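Long-range contact in cytolethal distending toxin subunit B (Escherichia coli, PDB 2F1N), which nicks DNA as the endonuclease subunit of a tripartite toxin, very probably damaging the DNA of intoxicated cells and arresting them at G2/M: residues Pro73-Ser85 with Pro90-Ala102. Sequence-based numbering, arbitrary orientation.
Sequences PGIPVRELIWNLS and PQQVYIYFSAVDA
An antiparallel beta hairpin pairs strand 78-83 with strand 92-98, and its two faces show how alternation along a strand sorts side chains. Arg-78/Phe-97, Leu-80/Ile-95 and Trp-82/Val-93 are the hydrogen-bonded pairs, each closed by two N-H...O bonds; Leu-80 N to Ile-95 O, for example, measures 2.8 Å with 166° at the hydrogen. Beyond Asn-83, Leu-84 N still reaches Gln-91 O (2.8 Å). In the non-hydrogen-bonded pair between the first two, Glu-79 runs alongside Tyr-96. With CG anti to the backbone N (chi1 176°) and an extended chain, Glu-79 follows the phenol, whose OH donates to Glu-79 OE2 (2.7 Å) on its anti side. Arg-68 forms a salt bridge to this same oxygen and Thr-66 a hydrogen bond to OE1, so the buried carboxylate is gripped at both oxygens, which would favour its ionised form. Next along this face, Ile-81 CG1 presses on Tyr-94 CE2 (3.3 Å). On the other face, Trp-82 CE3 meets both Val-93 CG2 (3.6 Å) and Ile-95 CD1 (3.7 Å), while Leu-84 CD2 sits over the indole, 3.5 Å above its plane. Helix 31-42 covers this apolar group through Ile-42 and Trp-34; Tyr-96 and Val-77 instead touch strand 119-123 of the second sheet. One surface packed on a helix and the other on a partner sheet is characteristic of the four-layer alpha/beta/beta/alpha sandwich of the DNase I-like fold.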
loop_
_atom_site.group_PDB
_atom_site.type_symbol
_atom_site.label_atom_id
_atom_site.label_comp_id
_atom_site.label_asym_id
_atom_site.label_seq_id
_atom_site.Cartn_x
_atom_site.Cartn_y
_atom_site.Cartn_z
ATOM N N PRO A 73 -17.938 -3.768 2.176
ATOM C CA PRO A 73 -18.908 -3.381 3.229
ATOM C C PRO A 73 -19.244 -1.897 3.116
ATOM O O PRO A 73 -18.974 -1.106 4.033
ATOM C CB PRO A 73 -18.161 -3.694 4.533
ATOM C CG PRO A 73 -16.675 -3.382 4.189
ATOM C CD PRO A 73 -16.536 -3.770 2.683
ATOM N N GLY A 74 -19.793 -1.512 1.960
ATOM C CA GLY A 74 -20.143 -0.130 1.668
ATOM C C GLY A 74 -18.940 0.803 1.504
ATOM O O GLY A 74 -19.075 2.019 1.666
ATOM N N ILE A 75 -17.778 0.265 1.135
ATOM C CA ILE A 75 -16.652 1.142 0.835
ATOM C C ILE A 75 -16.355 1.164 -0.663
ATOM O O ILE A 75 -16.104 0.089 -1.219
ATOM C CB ILE A 75 -15.426 0.699 1.606
ATOM C CG1 ILE A 75 -15.673 0.798 3.121
ATOM C CG2 ILE A 75 -14.164 1.538 1.160
ATOM C CD1 ILE A 75 -14.784 -0.114 3.925
ATOM N N PRO A 76 -16.391 2.347 -1.289
ATOM C CA PRO A 76 -16.112 2.499 -2.717
ATOM C C PRO A 76 -14.785 1.877 -3.108
ATOM O O PRO A 76 -13.754 2.199 -2.518
ATOM C CB PRO A 76 -16.039 4.013 -2.895
ATOM C CG PRO A 76 -17.008 4.512 -1.865
ATOM C CD PRO A 76 -16.791 3.651 -0.690
ATOM N N VAL A 77 -14.818 0.972 -4.077
ATOM C CA VAL A 77 -13.598 0.417 -4.636
ATOM C C VAL A 77 -13.847 0.004 -6.094
ATOM O O VAL A 77 -14.871 -0.595 -6.407
ATOM C CB VAL A 77 -13.024 -0.769 -3.820
ATOM C CG1 VAL A 77 -11.651 -1.276 -4.416
ATOM C CG2 VAL A 77 -12.859 -0.387 -2.339
ATOM N N ARG A 78 -12.903 0.326 -6.983
ATOM C CA ARG A 78 -13.044 0.025 -8.411
ATOM C C ARG A 78 -11.754 -0.536 -8.935
ATOM O O ARG A 78 -10.680 -0.083 -8.550
ATOM C CB ARG A 78 -13.342 1.321 -9.269
ATOM C CG ARG A 78 -14.688 1.976 -9.051
ATOM C CD ARG A 78 -14.652 3.467 -9.473
ATOM N NE ARG A 78 -14.998 3.547 -10.875
ATOM C CZ ARG A 78 -14.717 4.568 -11.686
ATOM N NH1 ARG A 78 -14.023 5.607 -11.252
ATOM N NH2 ARG A 78 -15.142 4.532 -12.947
ATOM N N GLU A 79 -11.846 -1.496 -9.861
ATOM C CA GLU A 79 -10.672 -1.969 -10.599
ATOM C C GLU A 79 -10.634 -1.248 -11.930
ATOM O O GLU A 79 -11.631 -1.247 -12.649
ATOM C CB GLU A 79 -10.806 -3.470 -10.889
ATOM C CG GLU A 79 -9.677 -4.031 -11.744
ATOM C CD GLU A 79 -9.922 -5.500 -11.994
ATOM O OE1 GLU A 79 -10.813 -5.869 -12.807
ATOM O OE2 GLU A 79 -9.263 -6.296 -11.300
ATOM N N LEU A 80 -9.476 -0.653 -12.257
ATOM C CA LEU A 80 -9.266 0.015 -13.539
ATOM C C LEU A 80 -8.088 -0.593 -14.296
ATOM O O LEU A 80 -7.118 -1.036 -13.676
ATOM C CB LEU A 80 -9.035 1.542 -13.339
ATOM C CG LEU A 80 -9.715 2.204 -12.121
ATOM C CD1 LEU A 80 -9.014 3.549 -11.767
ATOM C CD2 LEU A 80 -11.192 2.443 -12.398
ATOM N N ILE A 81 -8.176 -0.647 -15.630
ATOM C CA ILE A 81 -7.026 -1.008 -16.407
ATOM C C ILE A 81 -6.414 0.248 -16.986
ATOM O O ILE A 81 -7.118 1.120 -17.518
ATOM C CB ILE A 81 -7.367 -2.089 -17.505
ATOM C CG1 ILE A 81 -7.535 -3.429 -16.806
ATOM C CG2 ILE A 81 -6.193 -2.290 -18.509
ATOM C CD1 ILE A 81 -8.104 -4.596 -17.683
ATOM N N TRP A 82 -5.088 0.321 -16.896
ATOM C CA TRP A 82 -4.361 1.517 -17.339
ATOM C C TRP A 82 -3.365 1.067 -18.381
ATOM O O TRP A 82 -2.364 0.379 -18.093
ATOM C CB TRP A 82 -3.687 2.206 -16.132
ATOM C CG TRP A 82 -2.993 3.526 -16.402
ATOM C CD1 TRP A 82 -3.191 4.398 -17.462
ATOM C CD2 TRP A 82 -1.998 4.123 -15.565
ATOM N NE1 TRP A 82 -2.374 5.503 -17.310
ATOM C CE2 TRP A 82 -1.646 5.367 -16.146
ATOM C CE3 TRP A 82 -1.392 3.743 -14.352
ATOM C CZ2 TRP A 82 -0.674 6.217 -15.577
ATOM C CZ3 TRP A 82 -0.438 4.620 -13.752
ATOM C CH2 TRP A 82 -0.110 5.841 -14.380
ATOM N N ASN A 83 -3.659 1.445 -19.636
ATOM C CA ASN A 83 -2.803 1.029 -20.759
ATOM C C ASN A 83 -1.634 1.987 -20.828
ATOM O O ASN A 83 -1.848 3.189 -20.917
ATOM C CB ASN A 83 -3.593 1.044 -22.084
ATOM C CG ASN A 83 -2.838 0.359 -23.243
ATOM O OD1 ASN A 83 -1.621 0.314 -23.264
ATOM N ND2 ASN A 83 -3.583 -0.162 -24.210
ATOM N N LEU A 84 -0.407 1.477 -20.757
ATOM C CA LEU A 84 0.764 2.350 -20.599
ATOM C C LEU A 84 1.540 2.516 -21.902
ATOM O O LEU A 84 2.330 3.454 -22.043
ATOM C CB LEU A 84 1.712 1.800 -19.518
ATOM C CG LEU A 84 1.185 1.760 -18.079
ATOM C CD1 LEU A 84 2.185 1.134 -17.143
ATOM C CD2 LEU A 84 0.848 3.197 -17.587
ATOM N N SER A 85 1.351 1.574 -22.825
ATOM C CA SER A 85 2.106 1.522 -24.097
ATOM C C SER A 85 1.744 0.232 -24.800
ATOM O O SER A 85 1.201 -0.667 -24.177
ATOM C CB SER A 85 3.632 1.544 -23.863
ATOM O OG SER A 85 4.374 1.522 -25.094
ATOM N N PRO A 90 6.253 -3.506 -19.776
ATOM C CA PRO A 90 5.086 -3.397 -18.891
ATOM C C PRO A 90 3.951 -2.647 -19.630
ATOM O O PRO A 90 3.866 -1.434 -19.534
ATOM C CB PRO A 90 5.636 -2.615 -17.686
ATOM C CG PRO A 90 6.855 -1.898 -18.155
ATOM C CD PRO A 90 7.252 -2.457 -19.498
ATOM N N GLN A 91 3.114 -3.379 -20.376
ATOM C CA GLN A 91 2.192 -2.760 -21.342
ATOM C C GLN A 91 0.914 -2.209 -20.671
ATOM O O GLN A 91 0.375 -1.176 -21.060
ATOM C CB GLN A 91 1.821 -3.764 -22.444
ATOM C CG GLN A 91 3.026 -4.318 -23.248
ATOM C CD GLN A 91 2.617 -5.159 -24.471
ATOM O OE1 GLN A 91 3.120 -4.940 -25.571
ATOM N NE2 GLN A 91 1.727 -6.132 -24.266
ATOM N N GLN A 92 0.412 -2.904 -19.667
ATOM C CA GLN A 92 -0.744 -2.373 -18.929
ATOM C C GLN A 92 -0.616 -2.682 -17.449
ATOM O O GLN A 92 0.022 -3.670 -17.051
ATOM C CB GLN A 92 -2.043 -2.983 -19.426
ATOM C CG GLN A 92 -2.347 -2.761 -20.899
ATOM C CD GLN A 92 -3.793 -3.081 -21.220
ATOM O OE1 GLN A 92 -4.530 -2.223 -21.738
ATOM N NE2 GLN A 92 -4.204 -4.310 -20.920
ATOM N N VAL A 93 -1.274 -1.879 -16.628
ATOM C CA VAL A 93 -1.278 -2.185 -15.200
ATOM C C VAL A 93 -2.720 -2.098 -14.698
ATOM O O VAL A 93 -3.574 -1.469 -15.354
ATOM C CB VAL A 93 -0.343 -1.251 -14.370
ATOM C CG1 VAL A 93 1.182 -1.502 -14.689
ATOM C CG2 VAL A 93 -0.767 0.229 -14.489
ATOM N N TYR A 94 -2.965 -2.682 -13.538
ATOM C CA TYR A 94 -4.275 -2.656 -12.892
ATOM C C TYR A 94 -4.245 -1.689 -11.721
ATOM O O TYR A 94 -3.298 -1.664 -10.943
ATOM C CB TYR A 94 -4.647 -4.083 -12.378
ATOM C CG TYR A 94 -5.046 -4.998 -13.507
ATOM C CD1 TYR A 94 -4.081 -5.667 -14.239
ATOM C CD2 TYR A 94 -6.391 -5.169 -13.813
ATOM C CE1 TYR A 94 -4.455 -6.514 -15.322
ATOM C CE2 TYR A 94 -6.781 -5.996 -14.831
ATOM C CZ TYR A 94 -5.800 -6.689 -15.570
ATOM O OH TYR A 94 -6.181 -7.526 -16.593
ATOM N N ILE A 95 -5.281 -0.839 -11.594
ATOM C CA ILE A 95 -5.370 0.063 -10.443
ATOM C C ILE A 95 -6.569 -0.302 -9.612
ATOM O O ILE A 95 -7.671 -0.489 -10.155
ATOM C CB ILE A 95 -5.535 1.559 -10.931
ATOM C CG1 ILE A 95 -4.346 1.989 -11.820
ATOM C CG2 ILE A 95 -5.626 2.482 -9.688
ATOM C CD1 ILE A 95 -4.550 3.453 -12.380
ATOM N N TYR A 96 -6.404 -0.391 -8.297
ATOM C CA TYR A 96 -7.569 -0.638 -7.419
ATOM C C TYR A 96 -7.696 0.642 -6.642
ATOM O O TYR A 96 -6.767 1.069 -5.903
ATOM C CB TYR A 96 -7.286 -1.868 -6.495
ATOM C CG TYR A 96 -7.131 -3.045 -7.393
ATOM C CD1 TYR A 96 -8.269 -3.751 -7.833
ATOM C CD2 TYR A 96 -5.878 -3.362 -7.958
ATOM C CE1 TYR A 96 -8.160 -4.811 -8.755
ATOM C CE2 TYR A 96 -5.765 -4.388 -8.906
ATOM C CZ TYR A 96 -6.905 -5.107 -9.290
ATOM O OH TYR A 96 -6.802 -6.106 -10.256
ATOM N N PHE A 97 -8.821 1.313 -6.858
ATOM C CA PHE A 97 -8.947 2.699 -6.382
ATOM C C PHE A 97 -10.119 2.848 -5.447
ATOM O O PHE A 97 -11.222 2.417 -5.797
ATOM C CB PHE A 97 -9.069 3.653 -7.588
ATOM C CG PHE A 97 -8.694 5.078 -7.255
ATOM C CD1 PHE A 97 -9.582 5.897 -6.641
ATOM C CD2 PHE A 97 -7.400 5.564 -7.559
ATOM C CE1 PHE A 97 -9.241 7.209 -6.294
ATOM C CE2 PHE A 97 -7.047 6.905 -7.211
ATOM C CZ PHE A 97 -7.980 7.689 -6.568
ATOM N N SER A 98 -9.911 3.512 -4.305
ATOM C CA SER A 98 -11.027 3.777 -3.388
ATOM C C SER A 98 -11.167 5.266 -3.183
ATOM O O SER A 98 -10.294 5.865 -2.576
ATOM C CB SER A 98 -10.821 3.158 -2.012
ATOM O OG SER A 98 -10.759 1.765 -2.150
ATOM N N ALA A 99 -12.239 5.838 -3.712
ATOM C CA ALA A 99 -12.633 7.191 -3.368
ATOM C C ALA A 99 -13.173 7.129 -1.923
ATOM O O ALA A 99 -14.231 6.547 -1.646
ATOM C CB ALA A 99 -13.688 7.669 -4.335
ATOM N N VAL A 100 -12.417 7.673 -0.998
ATOM C CA VAL A 100 -12.777 7.631 0.407
ATOM C C VAL A 100 -13.803 8.731 0.599
ATOM O O VAL A 100 -14.900 8.481 1.092
ATOM C CB VAL A 100 -11.532 7.827 1.293
ATOM C CG1 VAL A 100 -11.916 8.113 2.747
ATOM C CG2 VAL A 100 -10.635 6.561 1.196
ATOM N N ASP A 101 -13.445 9.937 0.172
ATOM C CA ASP A 101 -14.425 11.009 0.104
ATOM C C ASP A 101 -14.921 11.124 -1.324
ATOM O O ASP A 101 -14.138 11.228 -2.281
ATOM C CB ASP A 101 -13.855 12.346 0.590
ATOM C CG ASP A 101 -13.029 12.209 1.859
ATOM O OD1 ASP A 101 -13.533 11.716 2.899
ATOM O OD2 ASP A 101 -11.845 12.589 1.906
ATOM N N ALA A 102 -16.239 11.070 -1.445
ATOM C CA ALA A 102 -16.912 11.443 -2.671
ATOM C C ALA A 102 -17.017 12.978 -2.774
ATOM O O ALA A 102 -17.673 13.501 -3.686
ATOM C CB ALA A 102 -18.284 10.795 -2.721
#